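Local coordinates for protein bifunctional endo-1,4-beta-xylanase A (Neocallimastix patriciarum, PDB 2VG9) that is a family 11 endo-1,4-beta-xylanase that hydrolyses internal beta-1,4 bonds of xylan, here as an engineered loop-swap variant with a beta jelly-roll fold, at residues A[42-47]-A[196-201]; A[68-73]-A[189-194]; A[98-103]-A[107-112]; A[112-117]-A[179-184]. All coordinates share one frame; numbering follows the deposited sequence.

Following the chain from the N terminus, strand 40-45 opens contact 1 and the loop at 68-73 opens contact 2. Contact 3 comes next and closes almost at once, as the hairpin between 98-103 and 107-112. Contact 4 then starts at Y112, the residue it shares with contact 3, and closes when helix 174-182 arrives. The chain runs on into strand 190-200, whose beginning closes contact 2 and whose end closes contact 1. Contact 1 therefore encloses contact 2, which encloses contacts 3 and 4 in series, and none cross. Contact 1 joins the two sheets at one end of the sandwich; contacts 2, 3 and 4 gather round the helix, with Y112 OH hydrogen-bonded to E193 O.

Contact 1 (A[42-47]-A[196-201]); sequences AEWNAA and LNAEGW
The indole of W44 lies against A198 and G200, two residues of strand 190-200 that face strand 40-45 from the opposite sheet. The two strands run in roughly the same direction, and the ring spans the gap lengthwise: its five-membered part reaches G200, its six-membered part A198. W44 NE1 comes within 3.9 Å of G200 CA, while CZ3 stands 4.4 Å from A198 CB, a looser touch. Both partners approach the ring obliquely. W44 points at the other sheet; chi1 64° puts CG between the backbone N and the carbonyl carbon, and chi2 99° sets the turn of the ring. G200 carries no side chain, and that lets the nitrogen end of the ring come down to the backbone there. No hydrogen bond crosses between the segments. The indole N-H is bonded instead to S203 OG, just beyond the corner that the chain turns at W201, and F53 stacks on the ring. These neighbours fix the rotation of a large apolar group in a buried place. At A198 and G200 the strand offers W44 a methyl group and bare backbone, while N197 and E199 lie on its other face; there N197 ND2 donates to E199 OE2, although the modelled length is short enough to be doubtful. N197 OD1 in turn accepts from R56 NE. This is face-to-face packing of the two sheets in the beta jelly roll of family 11 xylanases, with W44 as one of the large side chains packed between them.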
# COMPACT_ATOMS: atom_id res chain seq x y z
N ALA A 42 -1.47 -12.61 -6.76
CA ALA A 42 -1.76 -11.69 -7.87
C ALA A 42 -0.66 -11.82 -8.90
O ALA A 42 0.48 -12.21 -8.58
CB ALA A 42 -1.83 -10.29 -7.39
N GLU A 43 -1.00 -11.49 -10.14
CA GLU A 43 -0.08 -11.59 -11.23
C GLU A 43 -0.45 -10.49 -12.20
O GLU A 43 -1.62 -10.15 -12.36
CB GLU A 43 -0.09 -13.01 -11.87
CG GLU A 43 -1.45 -13.55 -12.37
CD GLU A 43 -1.82 -13.10 -13.79
OE1 GLU A 43 -3.03 -13.03 -14.13
OE2 GLU A 43 -0.89 -12.82 -14.60
N TRP A 44 0.56 -9.86 -12.80
CA TRP A 44 0.29 -8.77 -13.70
C TRP A 44 1.20 -8.84 -14.91
O TRP A 44 2.31 -9.32 -14.81
CB TRP A 44 0.36 -7.41 -12.99
CG TRP A 44 1.71 -6.98 -12.41
CD1 TRP A 44 2.61 -6.13 -12.99
CD2 TRP A 44 2.28 -7.37 -11.15
NE1 TRP A 44 3.70 -5.97 -12.17
CE2 TRP A 44 3.53 -6.73 -11.05
CE3 TRP A 44 1.86 -8.23 -10.11
CZ2 TRP A 44 4.38 -6.91 -9.94
CZ3 TRP A 44 2.71 -8.40 -9.00
CH2 TRP A 44 3.95 -7.75 -8.93
N ASN A 45 0.69 -8.41 -16.05
CA ASN A 45 1.53 -8.14 -17.22
C ASN A 45 1.16 -6.75 -17.62
O ASN A 45 0.10 -6.55 -18.21
CB ASN A 45 1.23 -9.11 -18.39
CG ASN A 45 1.77 -10.51 -18.15
OD1 ASN A 45 2.96 -10.77 -18.38
ND2 ASN A 45 0.91 -11.42 -17.69
N ALA A 46 2.01 -5.78 -17.25
CA ALA A 46 1.81 -4.38 -17.62
C ALA A 46 3.11 -3.75 -18.13
O ALA A 46 3.33 -2.54 -17.98
CB ALA A 46 1.23 -3.57 -16.46
N ALA A 47 3.98 -4.57 -18.71
CA ALA A 47 5.26 -4.09 -19.27
C ALA A 47 5.04 -3.44 -20.64
O ALA A 47 5.51 -3.90 -21.69
CB ALA A 47 6.30 -5.22 -19.32
N LEU A 196 -2.08 -4.56 2.65
CA LEU A 196 -0.87 -4.97 1.95
C LEU A 196 -1.10 -4.90 0.43
O LEU A 196 -2.08 -5.43 -0.08
CB LEU A 196 -0.43 -6.35 2.39
CG LEU A 196 0.97 -6.67 1.87
CD1 LEU A 196 2.02 -5.92 2.72
CD2 LEU A 196 1.15 -8.21 1.85
N ASN A 197 -0.16 -4.27 -0.27
CA ASN A 197 -0.37 -3.81 -1.64
C ASN A 197 0.80 -4.22 -2.54
O ASN A 197 1.94 -4.01 -2.19
CB ASN A 197 -0.50 -2.26 -1.58
CG ASN A 197 -0.54 -1.60 -2.97
OD1 ASN A 197 -1.41 -1.86 -3.76
ND2 ASN A 197 0.39 -0.68 -3.22
N ALA A 198 0.49 -4.83 -3.68
CA ALA A 198 1.45 -5.12 -4.74
C ALA A 198 1.10 -4.19 -5.88
O ALA A 198 -0.03 -4.25 -6.38
CB ALA A 198 1.33 -6.61 -5.19
N GLU A 199 2.01 -3.30 -6.27
CA GLU A 199 1.76 -2.49 -7.47
C GLU A 199 2.93 -2.51 -8.45
O GLU A 199 4.08 -2.73 -8.05
CB GLU A 199 1.31 -1.05 -7.13
CG GLU A 199 2.27 -0.26 -6.22
CD GLU A 199 1.67 1.07 -5.73
OE1 GLU A 199 2.22 2.14 -6.06
OE2 GLU A 199 0.62 1.06 -5.06
N GLY A 200 2.62 -2.26 -9.73
CA GLY A 200 3.58 -2.31 -10.80
C GLY A 200 3.34 -1.23 -11.84
O GLY A 200 2.19 -1.00 -12.25
N TRP A 201 4.42 -0.56 -12.24
CA TRP A 201 4.40 0.44 -13.29
C TRP A 201 5.29 -0.03 -14.43
O TRP A 201 6.49 -0.29 -14.20
CB TRP A 201 4.93 1.76 -12.76
CG TRP A 201 5.08 2.84 -13.81
CD1 TRP A 201 6.25 3.29 -14.39
CD2 TRP A 201 4.03 3.63 -14.37
NE1 TRP A 201 5.98 4.30 -15.29
CE2 TRP A 201 4.63 4.54 -15.29
CE3 TRP A 201 2.64 3.68 -14.17
CZ2 TRP A 201 3.87 5.45 -16.02
CZ3 TRP A 201 1.90 4.60 -14.90
CH2 TRP A 201 2.52 5.47 -15.81

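Contact 2 (A[68-73]-A[189-194]); sequences TDYDYI and GNLYEV
Y70 in the loop and I73 at the start of strand 73-86 close one end of the jelly roll's hydrophobic interior against L191 and V194 at the start of strand 190-200. L191 is the middle of the contact. Its CG is turned away from the backbone N (chi1 -175°), and with chi2 at 58° CD2 is the branch that meets I73 CD1, tip to tip at 3.5 Å. I73 reaches it with an extended chain, chi2 172°, while its other branch serves a second partner: I73 CG2 lies 4.2 Å from V194 CG2, the two side chains crossing at a slant. The ring of Y70, three residues before I73, puts CE2 3.9 Å from L191 CB, so that L191 touches both the isoleucine and the tyrosine. Farther out along the same ring the chemistry changes. A water lies in the ring plane at its edge, 2.7 Å from Y70 OH, and also bonds to L191 O at 2.9 Å, bridging the loop to the strand's backbone. Around these residues, F61 meets Y70 edge to face and K65 makes a cation-pi contact with it, while F178 of helix 174-182 packs on both I73 and L191. No direct hydrogen bond joins the two segments. Direct contact between them is therefore apolar, made by branched aliphatic groups and the ring of a tyrosine, and the polar link is indirect: the phenol oxygen is joined to L191 O through one water.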
# COMPACT_ATOMS: atom_id res chain seq x y z
N THR A 68 -3.28 7.76 14.89
CA THR A 68 -2.38 7.53 16.03
C THR A 68 -3.12 7.30 17.36
O THR A 68 -2.47 6.97 18.36
CB THR A 68 -1.39 8.70 16.22
OG1 THR A 68 -2.11 9.94 16.11
CG2 THR A 68 -0.27 8.66 15.16
N ASP A 69 -4.45 7.49 17.38
CA ASP A 69 -5.27 7.08 18.55
C ASP A 69 -5.33 5.57 18.77
O ASP A 69 -5.54 5.13 19.89
CB ASP A 69 -6.71 7.54 18.41
CG ASP A 69 -6.85 9.00 18.64
OD1 ASP A 69 -5.77 9.63 18.83
OD2 ASP A 69 -7.98 9.50 18.53
N TYR A 70 -5.21 4.79 17.72
CA TYR A 70 -5.15 3.33 17.91
C TYR A 70 -3.86 2.99 18.67
O TYR A 70 -2.74 3.36 18.23
CB TYR A 70 -5.21 2.63 16.57
CG TYR A 70 -6.50 2.86 15.84
CD1 TYR A 70 -7.59 1.98 16.01
CD2 TYR A 70 -6.65 3.94 14.96
CE1 TYR A 70 -8.79 2.18 15.32
CE2 TYR A 70 -7.85 4.15 14.28
CZ TYR A 70 -8.91 3.27 14.46
OH TYR A 70 -10.07 3.50 13.79
N ASP A 71 -4.00 2.30 19.80
CA ASP A 71 -2.86 1.99 20.68
C ASP A 71 -1.82 1.14 19.99
O ASP A 71 -0.62 1.41 20.11
CB ASP A 71 -3.32 1.31 21.97
CG ASP A 71 -3.89 2.31 22.99
OD1 ASP A 71 -3.59 3.52 22.91
OD2 ASP A 71 -4.65 1.86 23.87
N TYR A 72 -2.28 0.12 19.26
CA TYR A 72 -1.39 -0.80 18.58
C TYR A 72 -2.05 -1.25 17.28
O TYR A 72 -3.23 -1.60 17.27
CB TYR A 72 -1.06 -2.01 19.48
CG TYR A 72 0.05 -2.85 18.93
CD1 TYR A 72 1.37 -2.63 19.33
CD2 TYR A 72 -0.20 -3.88 18.00
CE1 TYR A 72 2.41 -3.39 18.82
CE2 TYR A 72 0.85 -4.67 17.49
CZ TYR A 72 2.15 -4.41 17.90
OH TYR A 72 3.21 -5.15 17.39
N ILE A 73 -1.29 -1.22 16.18
CA ILE A 73 -1.77 -1.79 14.91
C ILE A 73 -0.64 -2.70 14.43
O ILE A 73 0.48 -2.24 14.23
CB ILE A 73 -2.15 -0.72 13.85
CG1 ILE A 73 -3.20 0.27 14.37
CG2 ILE A 73 -2.62 -1.42 12.49
CD1 ILE A 73 -3.45 1.49 13.39
N GLY A 189 -4.66 12.44 9.87
CA GLY A 189 -6.12 12.37 9.84
C GLY A 189 -6.66 11.03 10.32
O GLY A 189 -5.98 10.30 11.03
N ASN A 190 -7.89 10.72 9.94
CA ASN A 190 -8.57 9.52 10.47
C ASN A 190 -8.17 8.28 9.64
O ASN A 190 -8.08 8.36 8.43
CB ASN A 190 -10.09 9.69 10.42
CG ASN A 190 -10.61 10.76 11.38
OD1 ASN A 190 -10.07 10.97 12.47
ND2 ASN A 190 -11.69 11.43 10.98
N LEU A 191 -7.96 7.15 10.30
CA LEU A 191 -7.47 5.98 9.58
C LEU A 191 -8.53 5.35 8.65
O LEU A 191 -9.55 4.85 9.10
CB LEU A 191 -6.89 4.96 10.56
CG LEU A 191 -6.22 3.72 9.94
CD1 LEU A 191 -5.02 4.11 8.97
CD2 LEU A 191 -5.77 2.85 11.12
N TYR A 192 -8.27 5.37 7.35
CA TYR A 192 -9.15 4.78 6.37
C TYR A 192 -9.03 3.25 6.31
O TYR A 192 -10.04 2.56 6.36
CB TYR A 192 -8.84 5.42 5.00
CG TYR A 192 -9.63 4.88 3.82
CD1 TYR A 192 -11.01 5.12 3.72
CD2 TYR A 192 -9.01 4.16 2.80
CE1 TYR A 192 -11.76 4.66 2.65
CE2 TYR A 192 -9.77 3.68 1.69
CZ TYR A 192 -11.14 3.95 1.63
OH TYR A 192 -11.95 3.51 0.59
N GLU A 193 -7.81 2.73 6.15
CA GLU A 193 -7.55 1.29 6.02
C GLU A 193 -6.06 1.02 6.23
O GLU A 193 -5.24 1.94 6.22
CB GLU A 193 -7.87 0.81 4.61
CG GLU A 193 -6.82 1.34 3.59
CD GLU A 193 -7.16 1.03 2.15
OE1 GLU A 193 -7.74 -0.04 1.87
OE2 GLU A 193 -6.85 1.88 1.29
N VAL A 194 -5.73 -0.26 6.42
CA VAL A 194 -4.36 -0.74 6.49
C VAL A 194 -4.35 -1.98 5.61
O VAL A 194 -5.04 -2.98 5.89
CB VAL A 194 -3.89 -1.08 7.94
CG1 VAL A 194 -2.46 -1.67 7.94
CG2 VAL A 194 -3.93 0.17 8.87
O HOH W 1 -10.50 5.28 11.77

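Contact 3 (A[98-103]-A[107-112]); sequences WFQNRG and VPLVEY
E111 crosses obliquely over one face of the W98 indole, its cross-strand partner in a non-hydrogen-bonded antiparallel pair. E111 CB stands 3.6 Å from the centroid of the six-membered ring, 2° from its normal, a CH-pi contact. With W98 CG beside its backbone N (chi1 -64°), the far edge of the indole swings over the neighbouring strand, and CZ3 reaches L109 CD1 at 3.6 Å. W98 NE1 and E111 OE1 both hydrogen-bond to Y96 OH, and E111 OE2 to Q158 NE2. In the next pair, F99 and V110 are joined by two backbone bonds, F99 N to V110 O (2.8 Å) and V110 N to F99 O (3.1 Å). Their side chains lie side by side on the other face, where F99 CE1 meets Y112 CD2 at 3.6 Å. Near the turn, chi1 73° sets N101 CG between N and the carbonyl carbon and brings the amide back to V107 O, to which ND2 donates at 2.9 Å, nearly straight. This beta hairpin lies within the larger sheet: strand 190-200 pairs with the other edge of 89-100, strand 153-163 runs parallel to 110-115, and F178 of helix 174-182 meets F99 and Y112 edge to face.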
# COMPACT_ATOMS: atom_id res chain seq x y z
N TRP A 98 -4.91 5.19 3.61
CA TRP A 98 -5.09 6.66 3.66
C TRP A 98 -5.38 7.18 5.06
O TRP A 98 -5.93 6.44 5.90
CB TRP A 98 -6.23 7.10 2.73
CG TRP A 98 -6.00 6.84 1.25
CD1 TRP A 98 -6.03 5.62 0.62
CD2 TRP A 98 -5.73 7.81 0.24
NE1 TRP A 98 -5.79 5.79 -0.72
CE2 TRP A 98 -5.59 7.12 -0.98
CE3 TRP A 98 -5.59 9.20 0.24
CZ2 TRP A 98 -5.31 7.77 -2.20
CZ3 TRP A 98 -5.31 9.84 -0.93
CH2 TRP A 98 -5.18 9.12 -2.16
N PHE A 99 -5.01 8.44 5.33
CA PHE A 99 -5.58 9.20 6.45
C PHE A 99 -6.58 10.19 5.85
O PHE A 99 -6.20 11.07 5.05
CB PHE A 99 -4.54 9.98 7.30
CG PHE A 99 -3.35 9.15 7.78
CD1 PHE A 99 -3.49 7.79 8.11
CD2 PHE A 99 -2.09 9.75 7.90
CE1 PHE A 99 -2.39 7.04 8.56
CE2 PHE A 99 -1.00 9.01 8.35
CZ PHE A 99 -1.15 7.64 8.68
N GLN A 100 -7.84 10.01 6.21
CA GLN A 100 -8.94 10.81 5.68
C GLN A 100 -8.98 12.11 6.47
O GLN A 100 -8.85 12.11 7.71
CB GLN A 100 -10.26 10.04 5.84
CG GLN A 100 -11.56 10.79 5.36
CD GLN A 100 -11.58 11.12 3.86
OE1 GLN A 100 -11.11 12.18 3.44
NE2 GLN A 100 -12.17 10.25 3.07
N ASN A 101 -9.14 13.22 5.77
CA ASN A 101 -9.25 14.52 6.42
C ASN A 101 -10.64 15.16 6.27
O ASN A 101 -10.82 16.32 6.60
CB ASN A 101 -8.16 15.46 5.90
CG ASN A 101 -8.43 15.95 4.50
OD1 ASN A 101 -9.14 15.31 3.74
ND2 ASN A 101 -7.85 17.11 4.16
N ARG A 102 -11.61 14.42 5.74
CA ARG A 102 -12.99 14.93 5.65
C ARG A 102 -13.45 15.30 7.05
O ARG A 102 -13.29 14.52 7.99
CB ARG A 102 -13.94 13.90 5.00
CG ARG A 102 -15.38 14.42 4.80
CD ARG A 102 -16.30 13.37 4.17
NE ARG A 102 -16.20 13.30 2.70
CZ ARG A 102 -15.83 12.22 2.00
NH1 ARG A 102 -15.51 11.07 2.62
NH2 ARG A 102 -15.78 12.28 0.67
N GLY A 103 -13.93 16.53 7.21
CA GLY A 103 -14.39 17.05 8.50
C GLY A 103 -13.32 17.56 9.43
O GLY A 103 -13.61 17.92 10.58
N VAL A 107 -5.59 19.64 8.57
CA VAL A 107 -5.01 18.31 8.41
C VAL A 107 -5.02 17.93 6.93
O VAL A 107 -6.04 18.03 6.28
CB VAL A 107 -5.86 17.23 9.15
CG1 VAL A 107 -5.21 15.84 9.02
CG2 VAL A 107 -6.11 17.60 10.61
N PRO A 108 -3.89 17.42 6.40
CA PRO A 108 -3.93 17.00 4.99
C PRO A 108 -4.54 15.60 4.76
O PRO A 108 -4.58 14.75 5.67
CB PRO A 108 -2.45 17.03 4.58
CG PRO A 108 -1.71 16.75 5.85
CD PRO A 108 -2.57 17.21 7.00
N LEU A 109 -4.99 15.38 3.53
CA LEU A 109 -5.40 14.07 3.06
C LEU A 109 -4.11 13.33 2.76
O LEU A 109 -3.24 13.88 2.09
CB LEU A 109 -6.22 14.24 1.78
CG LEU A 109 -7.21 13.24 1.15
CD1 LEU A 109 -6.92 12.95 -0.30
CD2 LEU A 109 -7.53 11.97 1.94
N VAL A 110 -3.95 12.10 3.26
CA VAL A 110 -2.65 11.39 3.14
C VAL A 110 -2.87 10.01 2.55
O VAL A 110 -3.77 9.30 2.98
CB VAL A 110 -1.94 11.26 4.52
CG1 VAL A 110 -0.74 10.30 4.46
CG2 VAL A 110 -1.54 12.63 5.05
N GLU A 111 -2.06 9.65 1.55
CA GLU A 111 -1.90 8.26 1.08
C GLU A 111 -0.52 7.83 1.60
O GLU A 111 0.47 8.54 1.40
CB GLU A 111 -1.93 8.22 -0.45
CG GLU A 111 -1.82 6.85 -1.11
CD GLU A 111 -1.93 6.98 -2.62
OE1 GLU A 111 -2.61 6.14 -3.25
OE2 GLU A 111 -1.33 7.93 -3.20
N TYR A 112 -0.45 6.71 2.31
CA TYR A 112 0.79 6.31 2.98
C TYR A 112 1.26 4.93 2.47
O TYR A 112 0.45 4.10 2.01
CB TYR A 112 0.62 6.34 4.52
CG TYR A 112 -0.25 5.23 5.08
CD1 TYR A 112 0.27 3.92 5.22
CD2 TYR A 112 -1.59 5.46 5.46
CE1 TYR A 112 -0.49 2.87 5.73
CE2 TYR A 112 -2.40 4.38 6.02
CZ TYR A 112 -1.82 3.10 6.13
OH TYR A 112 -2.50 2.02 6.64

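Contact 4 (A[112-117]-A[179-184]); sequences YYIIED and KEWAKQ
Aromatic packing brings Y112 and W181 together. The two rings meet obliquely, centroids 5.7 Å apart and planes at 51°, with Y112 CD1 in the plane of the indole at its edge. The side chains cross at about a right angle. W181 comes in with the outer edge of its six-membered ring; its CG sits beside the backbone N (chi1 -58°), and chi2 -25° sets the rotation of the ring. Contacts of aliphatic carbon with the indole form a second group: CZ3 of W181 presses on the methylene Y112 CB at 3.5 Å, and I114 CG1 lies 4.0 Å from W181 CH2. Y112 and I114, two apart on the strand, therefore share one indole, whereas the ring of Y113 turns the other way and leaves only its carbonyl on this side, Y113 O standing 4.0 Å from W181 CZ2. Polar bonding plays no part across the segments. W181 NE1 makes a weak hydrogen bond to S161 OG of strand 153-163, and Y112 OH bonds to E193 O. On the helix side, K183 N donates to K179 O at 2.8 Å, and Q184 N to W181 O at 3.1 Å, three residues earlier. The helix 174-182 thus lies against the larger sheet with W181 reaching both 110-115 and 153-163. W186, which follows the helix, meets the same indole; the other face of the strand, with Y113, is covered by Y96 and F160.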
# COMPACT_ATOMS: atom_id res chain seq x y z
N TYR A 112 -0.45 6.71 2.31
CA TYR A 112 0.79 6.31 2.98
C TYR A 112 1.26 4.93 2.47
O TYR A 112 0.45 4.10 2.01
CB TYR A 112 0.62 6.34 4.52
CG TYR A 112 -0.25 5.23 5.08
CD1 TYR A 112 0.27 3.92 5.22
CD2 TYR A 112 -1.59 5.46 5.46
CE1 TYR A 112 -0.49 2.87 5.73
CE2 TYR A 112 -2.40 4.38 6.02
CZ TYR A 112 -1.82 3.10 6.13
OH TYR A 112 -2.50 2.02 6.64
N TYR A 113 2.58 4.73 2.51
CA TYR A 113 3.24 3.53 2.02
C TYR A 113 4.30 3.11 3.04
O TYR A 113 5.15 3.92 3.45
CB TYR A 113 3.97 3.80 0.71
CG TYR A 113 3.10 4.26 -0.41
CD1 TYR A 113 2.66 3.37 -1.39
CD2 TYR A 113 2.75 5.60 -0.51
CE1 TYR A 113 1.83 3.82 -2.43
CE2 TYR A 113 1.94 6.05 -1.52
CZ TYR A 113 1.49 5.17 -2.47
OH TYR A 113 0.70 5.69 -3.47
N ILE A 114 4.26 1.85 3.44
CA ILE A 114 5.38 1.32 4.19
C ILE A 114 5.97 0.25 3.29
O ILE A 114 5.42 -0.86 3.18
CB ILE A 114 4.95 0.74 5.57
CG1 ILE A 114 4.32 1.84 6.44
CG2 ILE A 114 6.15 0.13 6.30
CD1 ILE A 114 3.52 1.27 7.59
N ILE A 115 7.07 0.60 2.61
CA ILE A 115 7.54 -0.23 1.51
C ILE A 115 8.57 -1.22 1.99
O ILE A 115 9.66 -0.83 2.41
CB ILE A 115 8.08 0.61 0.32
CG1 ILE A 115 7.06 1.68 -0.08
CG2 ILE A 115 8.49 -0.29 -0.85
CD1 ILE A 115 7.49 2.58 -1.26
N GLU A 116 8.20 -2.50 1.90
CA GLU A 116 9.00 -3.63 2.36
C GLU A 116 9.96 -4.17 1.31
O GLU A 116 11.04 -4.67 1.64
CB GLU A 116 8.06 -4.75 2.82
CG GLU A 116 7.23 -4.33 4.00
CD GLU A 116 8.07 -4.28 5.30
OE1 GLU A 116 8.34 -5.37 5.88
OE2 GLU A 116 8.48 -3.17 5.71
N ASP A 117 9.56 -4.08 0.05
CA ASP A 117 10.34 -4.59 -1.06
C ASP A 117 9.87 -3.84 -2.30
O ASP A 117 8.73 -3.30 -2.34
CB ASP A 117 10.14 -6.12 -1.21
CG ASP A 117 11.27 -6.82 -2.00
OD1 ASP A 117 12.18 -6.17 -2.52
OD2 ASP A 117 11.24 -8.05 -2.12
N LYS A 179 3.51 6.81 14.39
CA LYS A 179 4.12 7.62 15.49
C LYS A 179 5.34 8.39 15.01
O LYS A 179 5.48 9.58 15.29
CB LYS A 179 4.54 6.74 16.67
CG LYS A 179 3.44 6.37 17.65
CD LYS A 179 4.00 5.45 18.77
CE LYS A 179 2.98 4.38 19.18
NZ LYS A 179 3.11 3.96 20.63
N GLU A 180 6.21 7.69 14.27
CA GLU A 180 7.37 8.32 13.63
C GLU A 180 7.01 9.45 12.70
O GLU A 180 7.70 10.48 12.71
CB GLU A 180 8.27 7.30 12.91
CG GLU A 180 9.06 6.38 13.89
CD GLU A 180 10.19 7.09 14.67
OE1 GLU A 180 10.49 8.28 14.43
OE2 GLU A 180 10.80 6.45 15.54
N TRP A 181 5.96 9.28 11.88
CA TRP A 181 5.53 10.38 11.00
C TRP A 181 4.96 11.56 11.80
O TRP A 181 5.25 12.75 11.51
CB TRP A 181 4.52 9.88 9.97
CG TRP A 181 5.01 8.74 9.08
CD1 TRP A 181 6.32 8.42 8.74
CD2 TRP A 181 4.19 7.77 8.41
NE1 TRP A 181 6.33 7.30 7.92
CE2 TRP A 181 5.04 6.90 7.70
CE3 TRP A 181 2.80 7.55 8.37
CZ2 TRP A 181 4.55 5.82 6.96
CZ3 TRP A 181 2.32 6.49 7.62
CH2 TRP A 181 3.19 5.63 6.95
N ALA A 182 4.17 11.23 12.83
CA ALA A 182 3.64 12.21 13.76
C ALA A 182 4.77 13.02 14.43
O ALA A 182 4.66 14.24 14.54
CB ALA A 182 2.76 11.52 14.80
N LYS A 183 5.86 12.34 14.79
CA LYS A 183 7.02 12.97 15.44
C LYS A 183 7.68 14.03 14.56
O LYS A 183 8.42 14.85 15.09
CB LYS A 183 8.08 11.94 15.77
CG LYS A 183 8.14 11.48 17.19
CD LYS A 183 9.10 10.30 17.28
CE LYS A 183 9.46 9.99 18.71
NZ LYS A 183 8.33 9.38 19.46
N GLN A 184 7.46 13.95 13.25
CA GLN A 184 8.04 14.90 12.29
C GLN A 184 7.25 16.18 12.21
O GLN A 184 7.68 17.17 11.59
CB GLN A 184 8.15 14.30 10.88
CG GLN A 184 8.87 12.93 10.79
CD GLN A 184 10.19 12.89 11.58
OE1 GLN A 184 10.36 12.07 12.52
NE2 GLN A 184 11.11 13.76 11.21